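Local coordinates for protein metallopeptidase containing co-catalytic metalloactive site (Shewanella denitrificans OS217, PDB 3B2Y) that probably acts as a zinc-dependent metallocarboxypeptidase of the M14 family, a hydrolase whose active-site metal position holds nickel in this crystal, at residues Tyr181-Thr186 and Ser229-Leu234. Sequence-based numbering, arbitrary orientation.
Sequences YSFEPT and SFEAFL
With CG opposite its own carbonyl carbon (chi1 -51°), Phe183 directs its ring off the end of strand 179-183 and across to the first turn of helix 230-236, where Glu231, whose CG sits between its backbone N and carbonyl carbon (chi1 58°) and so turns toward the ring, meets it with that CG methylene. Two neighbouring helix residues share the ring: Glu231 CG approaches Phe183 CE1 at 4.3 Å, and the methyl carbon Ala232 CB lies 4.4 Å from Phe183 CE2. Both come in obliquely, at carbons on either side of CZ, so the far end of the ring touches the helix. The backbones stay well apart, Phe183 CA and Ala232 CA being 8.1 Å from each other. Phe226 packs edge-to-face with the same ring, whose strand is hydrogen-bonded through its backbone to strand 242-248. Ser229 caps the first turn: its OG accepts from Ala232 N at 3.1 Å, in a nearly straight bond (162°), and is also hydrogen-bonded to Asp227 OD1. The Phe183 ring thus links the mixed sheet of the M14 catalytic fold to the helix start through loose, buried van der Waals contacts alone. The side chain of Glu231 lies about 7 Å from the bound nickel ion and about 7 Å from that of Glu246, the predicted proton donor/acceptor; its character is split, the methylene packing on the aromatic ring and the carboxylate lying beyond this apolar contact.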
loop_
_atom_site.group_PDB
_atom_site.type_symbol
_atom_site.label_atom_id
_atom_site.label_comp_id
_atom_site.label_asym_id
_atom_site.label_seq_id
_atom_site.Cartn_x
_atom_site.Cartn_y
_atom_site.Cartn_z
ATOM N N TYR A 181 -3.220 -10.742 -1.730
ATOM C CA TYR A 181 -2.272 -11.622 -1.049
ATOM C C TYR A 181 -2.499 -11.510 0.447
ATOM O O TYR A 181 -2.652 -10.419 0.948
ATOM C CB TYR A 181 -0.848 -11.141 -1.283
ATOM C CG TYR A 181 -0.330 -11.243 -2.677
ATOM C CD1 TYR A 181 -0.521 -10.218 -3.600
ATOM C CD2 TYR A 181 0.408 -12.336 -3.059
ATOM C CE1 TYR A 181 -0.009 -10.306 -4.856
ATOM C CE2 TYR A 181 0.945 -12.430 -4.304
ATOM C CZ TYR A 181 0.740 -11.431 -5.209
ATOM O OH TYR A 181 1.279 -11.580 -6.482
ATOM N N SER A 182 -2.451 -12.592 1.191
ATOM C CA SER A 182 -2.617 -12.474 2.637
ATOM C C SER A 182 -1.669 -13.399 3.412
ATOM O O SER A 182 -1.253 -14.425 2.908
ATOM C CB SER A 182 -4.088 -12.730 3.028
ATOM O OG SER A 182 -4.339 -14.076 3.176
ATOM N N PHE A 183 -1.375 -13.011 4.650
ATOM C CA PHE A 183 -0.521 -13.759 5.594
ATOM C C PHE A 183 -1.233 -13.741 6.954
ATOM O O PHE A 183 -1.545 -12.682 7.490
ATOM C CB PHE A 183 0.876 -13.126 5.712
ATOM C CG PHE A 183 1.582 -12.871 4.370
ATOM C CD1 PHE A 183 1.191 -11.816 3.538
ATOM C CD2 PHE A 183 2.599 -13.674 3.959
ATOM C CE1 PHE A 183 1.827 -11.586 2.335
ATOM C CE2 PHE A 183 3.216 -13.446 2.770
ATOM C CZ PHE A 183 2.831 -12.393 1.966
ATOM N N GLU A 184 -1.537 -14.926 7.475
ATOM C CA GLU A 184 -2.031 -15.103 8.844
ATOM C C GLU A 184 -1.291 -16.281 9.446
ATOM O O GLU A 184 -0.892 -17.203 8.712
ATOM C CB GLU A 184 -3.544 -15.398 8.883
ATOM C CG GLU A 184 -4.387 -14.353 8.123
ATOM C CD GLU A 184 -5.882 -14.471 8.390
ATOM O OE1 GLU A 184 -6.277 -14.821 9.525
ATOM O OE2 GLU A 184 -6.675 -14.219 7.457
ATOM N N PRO A 185 -1.148 -16.303 10.782
ATOM C CA PRO A 185 -0.512 -17.449 11.439
ATOM C C PRO A 185 -1.509 -18.592 11.665
ATOM O O PRO A 185 -1.731 -19.006 12.793
ATOM C CB PRO A 185 -0.033 -16.852 12.766
ATOM C CG PRO A 185 -1.110 -15.868 13.112
ATOM C CD PRO A 185 -1.559 -15.287 11.760
ATOM N N THR A 186 -2.080 -19.094 10.578
ATOM C CA THR A 186 -3.099 -20.126 10.596
ATOM C C THR A 186 -2.902 -20.924 9.313
ATOM O O THR A 186 -2.215 -20.450 8.393
ATOM C CB THR A 186 -4.560 -19.522 10.656
ATOM O OG1 THR A 186 -4.825 -18.720 9.500
ATOM C CG2 THR A 186 -4.765 -18.670 11.907
ATOM N N SER A 229 9.412 -9.421 -0.640
ATOM C CA SER A 229 8.654 -8.196 -0.637
ATOM C C SER A 229 8.716 -7.562 0.752
ATOM O O SER A 229 9.071 -8.209 1.765
ATOM C CB SER A 229 7.198 -8.500 -0.968
ATOM O OG SER A 229 6.622 -9.279 0.074
ATOM N N PHE A 230 8.347 -6.299 0.798
ATOM C CA PHE A 230 8.320 -5.530 2.031
ATOM C C PHE A 230 7.359 -6.180 3.042
ATOM O O PHE A 230 7.696 -6.401 4.176
ATOM C CB PHE A 230 7.792 -4.144 1.677
ATOM C CG PHE A 230 7.658 -3.189 2.834
ATOM C CD1 PHE A 230 8.755 -2.761 3.499
ATOM C CD2 PHE A 230 6.416 -2.623 3.145
ATOM C CE1 PHE A 230 8.646 -1.817 4.570
ATOM C CE2 PHE A 230 6.280 -1.655 4.161
ATOM C CZ PHE A 230 7.419 -1.246 4.875
ATOM N N GLU A 231 6.180 -6.538 2.563
ATOM C CA GLU A 231 5.143 -7.151 3.411
ATOM C C GLU A 231 5.593 -8.512 3.963
ATOM O O GLU A 231 5.333 -8.819 5.118
ATOM C CB GLU A 231 3.784 -7.166 2.668
ATOM C CG GLU A 231 3.765 -7.897 1.313
ATOM C CD GLU A 231 4.162 -7.049 0.087
ATOM O OE1 GLU A 231 4.851 -6.011 0.203
ATOM O OE2 GLU A 231 3.783 -7.470 -1.025
ATOM N N ALA A 232 6.219 -9.361 3.177
ATOM C CA ALA A 232 6.675 -10.661 3.719
ATOM C C ALA A 232 7.760 -10.454 4.762
ATOM O O ALA A 232 7.821 -11.181 5.770
ATOM C CB ALA A 232 7.161 -11.613 2.610
ATOM N N PHE A 233 8.656 -9.526 4.482
ATOM C CA PHE A 233 9.681 -9.053 5.439
ATOM C C PHE A 233 9.063 -8.648 6.795
ATOM O O PHE A 233 9.501 -9.083 7.860
ATOM C CB PHE A 233 10.468 -7.845 4.869
ATOM C CG PHE A 233 11.384 -7.227 5.859
ATOM C CD1 PHE A 233 12.568 -7.879 6.206
ATOM C CD2 PHE A 233 11.069 -6.006 6.516
ATOM C CE1 PHE A 233 13.425 -7.326 7.182
ATOM C CE2 PHE A 233 11.921 -5.457 7.497
ATOM C CZ PHE A 233 13.125 -6.102 7.798
ATOM N N LEU A 234 8.038 -7.819 6.759
ATOM C CA LEU A 234 7.427 -7.391 8.006
ATOM C C LEU A 234 6.744 -8.593 8.752
ATOM O O LEU A 234 6.751 -8.627 9.945
ATOM C CB LEU A 234 6.505 -6.227 7.825
ATOM C CG LEU A 234 7.011 -4.963 7.188
ATOM C CD1 LEU A 234 5.849 -4.066 6.915
ATOM C CD2 LEU A 234 7.964 -4.363 8.163
#